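Side-chain contacts in aromatic-L-amino-acid decarboxylase (Catharanthus roseus, PDB 6EEW), which catalyses the pyridoxal 5'-phosphate-dependent decarboxylation of L-tryptophan to tryptamine and of 5-hydroxy-L-tryptophan to serotonin, working as a homodimer: residues L149-S152 and F153-S156; N442-L445 and L446-N450; R484-D487 and L488-L492. All coordinates share one frame; numbering follows the deposited sequence.

How the contacts relate
Followed from the N terminus, the chain makes the three contacts in series, and none nests in or crosses another. Each is local, formed within one unbroken run of residues. Contact 1 closes a tight turn in the connection between helix 130-146 and strand 160-164, an outermost strand of the seven-stranded mixed sheet. Contact 2 lies along helix 438-451, which packs on the four-stranded antiparallel sheet, and contact 3 along the C-terminal helix 479-496. Contact 1 is remote from both, its centre about 47 Å from the centre of each and on the opposite side of the chain's centre. Contacts 2 and 3 have centres about 12 Å apart and touch: Leu449 packs on Ile489 and Leu492, joining the two helices.

Contact 1 of 3, residues L149-S152 and F153-S156; sequences LPKS and FMFS
Pro150 and Phe153 lie side by side and point the same way, with proline CG reaching the edge of the Phe153 ring, near its plane, 3.5 Å from Phe153 CD2. The turn beneath them is a short 3-10 segment, and two i to i+3 backbone bonds hold it. Phe153 N donates to Pro150 O at 3.1 Å in a nearly straight bond (165°), and Met154 N donates to Lys151 O at 3.2 Å. In each case the donor stands well above the carbonyl plane, 46° out of it at Pro150 and 66° at Lys151, as expected of i to i+3 bonds in so tight a turn. Both amides are thus satisfied inside the turn, whereas the next two, of Phe155 and Ser156, turn to the carboxylate of Asp141, one on each oxygen. Pro150 O also lies in the plane of the Phe153 ring, at its edge.

On the other flank Lys151 and Met154 cross. Bends at chi2 and chi4 fold the lysine back, bringing its NZ to 3.6 Å from Met154 SD, while its CE passes 3.6 Å from Ser156 OG. The methionine, extended beyond CG, carries its methyl past the sulfur to Leu149 O, with CE 3.2 Å from that oxygen. This is a close carbon-oxygen approach, not a conventional hydrogen bond.

Lys151 is also tied through its backbone to Thr158, farther along the same connection, and Phe155 and Ser156 pack on Arg60 of the second subunit. Met154 lies against Asp141, Ala144 and Gln145 of helix 130-146, while Leu149 and Phe153 rest on Trp331 of strand 328-332. The turn therefore sits between that helix and the mixed sheet.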
loop_
_atom_site.group_PDB
_atom_site.type_symbol
_atom_site.label_atom_id
_atom_site.label_comp_id
_atom_site.label_asym_id
_atom_site.label_seq_id
_atom_site.Cartn_x
_atom_site.Cartn_y
_atom_site.Cartn_z
ATOM N N LEU A 149 -17.414 2.201 19.165
ATOM C CA LEU A 149 -16.176 2.269 19.912
ATOM C C LEU A 149 -16.200 3.467 20.863
ATOM O O LEU A 149 -16.857 4.478 20.593
ATOM C CB LEU A 149 -14.989 2.409 18.961
ATOM C CG LEU A 149 -14.846 1.372 17.845
ATOM C CD1 LEU A 149 -13.589 1.667 17.025
ATOM C CD2 LEU A 149 -14.803 -0.046 18.422
ATOM N N PRO A 150 -15.487 3.385 21.977
ATOM C CA PRO A 150 -15.426 4.529 22.893
ATOM C C PRO A 150 -14.773 5.739 22.232
ATOM O O PRO A 150 -14.104 5.642 21.204
ATOM C CB PRO A 150 -14.593 4.012 24.070
ATOM C CG PRO A 150 -13.854 2.810 23.539
ATOM C CD PRO A 150 -14.721 2.222 22.448
ATOM N N LYS A 151 -15.043 6.914 22.805
ATOM C CA LYS A 151 -14.462 8.153 22.302
ATOM C C LYS A 151 -12.936 8.141 22.339
ATOM O O LYS A 151 -12.298 8.989 21.706
ATOM C CB LYS A 151 -15.014 9.341 23.091
ATOM C CG LYS A 151 -16.295 9.957 22.509
ATOM C CD LYS A 151 -15.974 10.805 21.267
ATOM C CE LYS A 151 -17.197 11.570 20.746
ATOM N NZ LYS A 151 -18.281 10.674 20.212
ATOM N N SER A 152 -12.335 7.223 23.082
ATOM C CA SER A 152 -10.885 7.153 23.159
ATOM C C SER A 152 -10.249 6.639 21.871
ATOM O O SER A 152 -9.015 6.623 21.775
ATOM C CB SER A 152 -10.485 6.274 24.344
ATOM O OG SER A 152 -11.102 5.000 24.261
ATOM N N PHE A 153 -11.045 6.246 20.877
ATOM C CA PHE A 153 -10.541 5.840 19.571
ATOM C C PHE A 153 -10.871 6.854 18.480
ATOM O O PHE A 153 -10.706 6.544 17.295
ATOM C CB PHE A 153 -11.103 4.469 19.177
ATOM C CG PHE A 153 -10.609 3.337 20.040
ATOM C CD1 PHE A 153 -9.397 2.709 19.741
ATOM C CD2 PHE A 153 -11.350 2.903 21.140
ATOM C CE1 PHE A 153 -8.913 1.658 20.514
ATOM C CE2 PHE A 153 -10.887 1.850 21.924
ATOM C CZ PHE A 153 -9.651 1.224 21.611
ATOM N N MET A 154 -11.389 8.027 18.838
ATOM C CA MET A 154 -11.891 8.977 17.857
ATOM C C MET A 154 -11.088 10.262 17.876
ATOM O O MET A 154 -10.649 10.733 18.932
ATOM C CB MET A 154 -13.372 9.319 18.107
ATOM C CG MET A 154 -14.256 8.126 18.113
ATOM S SD MET A 154 -15.982 8.533 18.412
ATOM C CE MET A 154 -16.641 6.870 18.470
ATOM N N PHE A 155 -10.955 10.854 16.691
ATOM C CA PHE A 155 -10.325 12.162 16.584
ATOM C C PHE A 155 -11.131 13.206 17.346
ATOM O O PHE A 155 -10.561 14.089 17.999
ATOM C CB PHE A 155 -10.189 12.553 15.107
ATOM C CG PHE A 155 -9.115 11.802 14.367
ATOM C CD1 PHE A 155 -7.766 12.105 14.569
ATOM C CD2 PHE A 155 -9.442 10.789 13.482
ATOM C CE1 PHE A 155 -6.760 11.420 13.886
ATOM C CE2 PHE A 155 -8.447 10.100 12.800
ATOM C CZ PHE A 155 -7.097 10.423 12.997
ATOM N N SER A 156 -12.467 13.124 17.272
ATOM C CA SER A 156 -13.315 14.003 18.074
ATOM C C SER A 156 -13.105 13.799 19.570
ATOM O O SER A 156 -13.394 14.708 20.354
ATOM C CB SER A 156 -14.791 13.787 17.724
ATOM O OG SER A 156 -15.164 12.438 17.925
#

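Contact 2 of 3, residues N442-L445 and L446-N450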
loop_
_atom_site.group_PDB
_atom_site.type_symbol
_atom_site.label_atom_id
_atom_site.label_comp_id
_atom_site.label_asym_id
_atom_site.label_seq_id
_atom_site.Cartn_x
_atom_site.Cartn_y
_atom_site.Cartn_z
ATOM N N ASN A 442 -12.037 -36.498 1.868
ATOM C CA ASN A 442 -12.413 -35.095 1.776
ATOM C C ASN A 442 -11.545 -34.351 0.765
ATOM O O ASN A 442 -12.031 -33.450 0.066
ATOM C CB ASN A 442 -12.316 -34.458 3.163
ATOM C CG ASN A 442 -13.473 -34.859 4.072
ATOM O OD1 ASN A 442 -14.599 -34.382 3.921
ATOM N ND2 ASN A 442 -13.193 -35.748 5.021
ATOM N N LYS A 443 -10.269 -34.731 0.647
ATOM C CA LYS A 443 -9.395 -34.107 -0.342
ATOM C C LYS A 443 -9.867 -34.404 -1.759
ATOM O O LYS A 443 -9.873 -33.521 -2.626
ATOM C CB LYS A 443 -7.964 -34.596 -0.127
ATOM C CG LYS A 443 -6.898 -33.571 -0.452
ATOM C CD LYS A 443 -5.505 -34.191 -0.359
ATOM C CE LYS A 443 -5.356 -35.039 0.902
ATOM N NZ LYS A 443 -5.605 -34.270 2.156
ATOM N N LYS A 444 -10.284 -35.646 -2.006
ATOM C CA LYS A 444 -10.824 -36.007 -3.311
ATOM C C LYS A 444 -12.096 -35.229 -3.610
ATOM O O LYS A 444 -12.300 -34.762 -4.739
ATOM C CB LYS A 444 -11.092 -37.510 -3.364
ATOM C CG LYS A 444 -11.590 -38.010 -4.706
ATOM C CD LYS A 444 -10.719 -37.497 -5.850
ATOM C CE LYS A 444 -10.942 -38.307 -7.119
ATOM N NZ LYS A 444 -12.390 -38.510 -7.410
ATOM N N LEU A 445 -12.971 -35.080 -2.614
ATOM C CA LEU A 445 -14.190 -34.309 -2.836
ATOM C C LEU A 445 -13.861 -32.864 -3.200
ATOM O O LEU A 445 -14.423 -32.305 -4.153
ATOM C CB LEU A 445 -15.082 -34.356 -1.599
ATOM C CG LEU A 445 -16.354 -33.521 -1.746
ATOM C CD1 LEU A 445 -17.191 -34.055 -2.900
ATOM C CD2 LEU A 445 -17.145 -33.509 -0.452
ATOM N N LEU A 446 -12.959 -32.235 -2.442
ATOM C CA LEU A 446 -12.567 -30.863 -2.758
ATOM C C LEU A 446 -11.989 -30.757 -4.165
ATOM O O LEU A 446 -12.317 -29.825 -4.916
ATOM C CB LEU A 446 -11.544 -30.358 -1.740
ATOM C CG LEU A 446 -11.039 -28.932 -2.009
ATOM C CD1 LEU A 446 -12.167 -27.914 -1.930
ATOM C CD2 LEU A 446 -9.864 -28.537 -1.124
ATOM N N ASP A 447 -11.136 -31.707 -4.547
ATOM C CA ASP A 447 -10.535 -31.634 -5.871
ATOM C C ASP A 447 -11.596 -31.752 -6.957
ATOM O O ASP A 447 -11.574 -31.003 -7.937
ATOM C CB ASP A 447 -9.452 -32.701 -6.024
ATOM C CG ASP A 447 -8.431 -32.342 -7.102
ATOM O OD1 ASP A 447 -8.827 -32.170 -8.277
ATOM O OD2 ASP A 447 -7.232 -32.201 -6.772
ATOM N N MET A 448 -12.521 -32.705 -6.817
ATOM C CA MET A 448 -13.604 -32.823 -7.792
ATOM C C MET A 448 -14.386 -31.515 -7.895
ATOM O O MET A 448 -14.651 -31.009 -8.999
ATOM C CB MET A 448 -14.527 -33.977 -7.403
ATOM C CG MET A 448 -13.838 -35.328 -7.334
ATOM S SD MET A 448 -14.928 -36.621 -6.699
ATOM C CE MET A 448 -16.196 -36.674 -7.968
ATOM N N LEU A 449 -14.755 -30.947 -6.744
ATOM C CA LEU A 449 -15.516 -29.704 -6.750
ATOM C C LEU A 449 -14.799 -28.642 -7.564
ATOM O O LEU A 449 -15.367 -28.061 -8.495
ATOM C CB LEU A 449 -15.737 -29.218 -5.318
ATOM C CG LEU A 449 -16.747 -30.012 -4.492
ATOM C CD1 LEU A 449 -16.606 -29.647 -3.032
ATOM C CD2 LEU A 449 -18.160 -29.736 -4.976
ATOM N N ASN A 450 -13.526 -28.405 -7.243
ATOM C CA ASN A 450 -12.799 -27.325 -7.903
ATOM C C ASN A 450 -12.569 -27.635 -9.376
ATOM O O ASN A 450 -12.623 -26.733 -10.222
ATOM C CB ASN A 450 -11.487 -27.061 -7.172
ATOM C CG ASN A 450 -11.699 -26.378 -5.832
ATOM O OD1 ASN A 450 -12.658 -25.624 -5.645
ATOM N ND2 ASN A 450 -10.811 -26.646 -4.889
#
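Lys444 and Met448, one helical turn apart on helix 438-451, bring an ammonium group against a thioether. The methionine starts with CB 3.6 Å from Lys444 O. Its CG lies tightly at 3.1 Å from the same Lys444 O. SD then meets Lys444 NZ at 3.2 Å, and a bend at chi3 (64°) turns CE off the line of the chain. The lysine arrives by its own bends at chi2 and chi4, its CD passing 4.1 Å from Met448 CG. Beneath them Met448 N gives Lys444 O a nearly straight bond of 2.9 Å, one of four successive i to i+4 bonds. An alanine at Met448 would remove the sulfur and is likely to give the Lys444 amine more freedom to turn and to open a gap beside Leu492.

On the buried side Leu445 CG meets Leu449 CD1 at 4.1 Å, and both leucines face helix 479-496. Leu445 also rests on Leu429 and Leu468, so helix 438-451 packs on the four-stranded antiparallel sheet as well. The chemistry is graded: the leucines lie deeper, and at the rim of the same helix-helix packing a charged amine sits beside a polarisable sulfur, an approach that is probably mildly attractive.

Contact 3 of 3, residues R484-D487 and L488-L492; sequences RVWD and LIQKL
A chi1 of 175° sets Trp486 CG opposite its backbone N, and one of -81° sets Gln490 CG beside its backbone N, from where the chain runs on extended. These two rotamers, one turn apart on the C-terminal helix 479-496, lay the glutamine chain over the indole. The i to i+4 pair is a CH-pi contact, Gln490 CG sitting over one face 3.9 Å from the centroid of the six-membered ring of Trp486. Beyond it the amide stacks on the indole, the two planes 21° apart, with Gln490 CD 3.6 Å from Trp486 CZ2. Gln490 NE2 also has a weak hydrogen bond to Asp411, and the indole meets the ring of Trp407.

Ile489 meets the same indole, its CG2 3.9 Å from Trp486 CZ3, the two side chains crossing at about a right angle. Four successive i to i+4 backbone bonds, among them Gln490 N to Trp486 O at 3.0 Å, keep these groups one turn apart. Trp486 touches Val408 and Ile489 touches Phe404, so helix 479-496 packs here on helix 375-409. The other branch of Ile489 turns back to Val485, with CD1 3.7 Å from Val485 CG1 and CG1 only 3.0 Å from Val485 O.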
loop_
_atom_site.group_PDB
_atom_site.type_symbol
_atom_site.label_atom_id
_atom_site.label_comp_id
_atom_site.label_asym_id
_atom_site.label_seq_id
_atom_site.Cartn_x
_atom_site.Cartn_y
_atom_site.Cartn_z
ATOM N N ARG A 484 -27.233 -24.368 -5.472
ATOM C CA ARG A 484 -26.628 -25.184 -6.519
ATOM C C ARG A 484 -25.270 -25.732 -6.099
ATOM O O ARG A 484 -24.918 -26.856 -6.472
ATOM C CB ARG A 484 -26.496 -24.393 -7.816
ATOM C CG ARG A 484 -27.815 -23.916 -8.401
ATOM C CD ARG A 484 -27.606 -23.487 -9.846
ATOM N NE ARG A 484 -26.554 -22.483 -9.981
ATOM C CZ ARG A 484 -26.143 -21.984 -11.142
ATOM N NH1 ARG A 484 -26.698 -22.395 -12.274
ATOM N NH2 ARG A 484 -25.173 -21.076 -11.173
ATOM N N VAL A 485 -24.500 -24.974 -5.319
ATOM C CA VAL A 485 -23.247 -25.516 -4.801
ATOM C C VAL A 485 -23.522 -26.729 -3.926
ATOM O O VAL A 485 -22.841 -27.754 -4.020
ATOM C CB VAL A 485 -22.464 -24.449 -4.021
ATOM C CG1 VAL A 485 -21.336 -25.117 -3.252
ATOM C CG2 VAL A 485 -21.892 -23.413 -4.966
ATOM N N TRP A 486 -24.511 -26.621 -3.043
ATOM C CA TRP A 486 -24.841 -27.756 -2.186
ATOM C C TRP A 486 -25.320 -28.949 -3.009
ATOM O O TRP A 486 -24.932 -30.098 -2.744
ATOM C CB TRP A 486 -25.883 -27.338 -1.152
ATOM C CG TRP A 486 -26.358 -28.461 -0.317
ATOM C CD1 TRP A 486 -27.649 -28.867 -0.136
ATOM C CD2 TRP A 486 -25.541 -29.371 0.425
ATOM N NE1 TRP A 486 -27.690 -29.950 0.703
ATOM C CE2 TRP A 486 -26.409 -30.286 1.059
ATOM C CE3 TRP A 486 -24.163 -29.492 0.628
ATOM C CZ2 TRP A 486 -25.944 -31.308 1.880
ATOM C CZ3 TRP A 486 -23.702 -30.507 1.445
ATOM C CH2 TRP A 486 -24.591 -31.407 2.057
ATOM N N ASP A 487 -26.149 -28.700 -4.022
ATOM C CA ASP A 487 -26.562 -29.784 -4.911
ATOM C C ASP A 487 -25.351 -30.451 -5.553
ATOM O O ASP A 487 -25.254 -31.685 -5.600
ATOM C CB ASP A 487 -27.507 -29.249 -5.988
ATOM C CG ASP A 487 -28.867 -28.875 -5.438
ATOM O OD1 ASP A 487 -29.284 -29.473 -4.428
ATOM O OD2 ASP A 487 -29.509 -27.961 -6.005
ATOM N N LEU A 488 -24.404 -29.646 -6.043
ATOM C CA LEU A 488 -23.213 -30.193 -6.684
ATOM C C LEU A 488 -22.388 -31.008 -5.701
ATOM O O LEU A 488 -21.866 -32.075 -6.045
ATOM C CB LEU A 488 -22.367 -29.059 -7.262
ATOM C CG LEU A 488 -21.052 -29.455 -7.946
ATOM C CD1 LEU A 488 -21.307 -30.281 -9.192
ATOM C CD2 LEU A 488 -20.152 -28.250 -8.235
ATOM N N ILE A 489 -22.221 -30.493 -4.483
ATOM C CA ILE A 489 -21.470 -31.211 -3.459
ATOM C C ILE A 489 -22.087 -32.582 -3.228
ATOM O O ILE A 489 -21.384 -33.601 -3.179
ATOM C CB ILE A 489 -21.408 -30.384 -2.163
ATOM C CG1 ILE A 489 -20.663 -29.065 -2.418
ATOM C CG2 ILE A 489 -20.780 -31.199 -1.044
ATOM C CD1 ILE A 489 -20.588 -28.135 -1.227
ATOM N N GLN A 490 -23.418 -32.631 -3.116
ATOM C CA GLN A 490 -24.081 -33.911 -2.895
ATOM C C GLN A 490 -23.901 -34.841 -4.089
ATOM O O GLN A 490 -23.678 -36.046 -3.916
ATOM C CB GLN A 490 -25.564 -33.698 -2.591
ATOM C CG GLN A 490 -25.850 -33.323 -1.145
ATOM C CD GLN A 490 -27.333 -33.286 -0.828
ATOM O OE1 GLN A 490 -28.123 -32.662 -1.542
ATOM N NE2 GLN A 490 -27.724 -33.983 0.234
ATOM N N LYS A 491 -24.001 -34.309 -5.311
ATOM C CA LYS A 491 -23.809 -35.158 -6.487
ATOM C C LYS A 491 -22.405 -35.747 -6.511
ATOM O O LYS A 491 -22.222 -36.942 -6.771
ATOM C CB LYS A 491 -24.070 -34.383 -7.781
ATOM C CG LYS A 491 -23.847 -35.251 -9.029
ATOM C CD LYS A 491 -24.092 -34.508 -10.334
ATOM C CE LYS A 491 -23.024 -33.457 -10.604
ATOM N NZ LYS A 491 -23.157 -32.860 -11.968
ATOM N N LEU A 492 -21.396 -34.913 -6.262
ATOM C CA LEU A 492 -20.024 -35.403 -6.296
ATOM C C LEU A 492 -19.752 -36.377 -5.160
ATOM O O LEU A 492 -18.936 -37.293 -5.309
ATOM C CB LEU A 492 -19.046 -34.232 -6.255
ATOM C CG LEU A 492 -19.135 -33.303 -7.467
ATOM C CD1 LEU A 492 -18.104 -32.180 -7.393
ATOM C CD2 LEU A 492 -18.986 -34.103 -8.747
#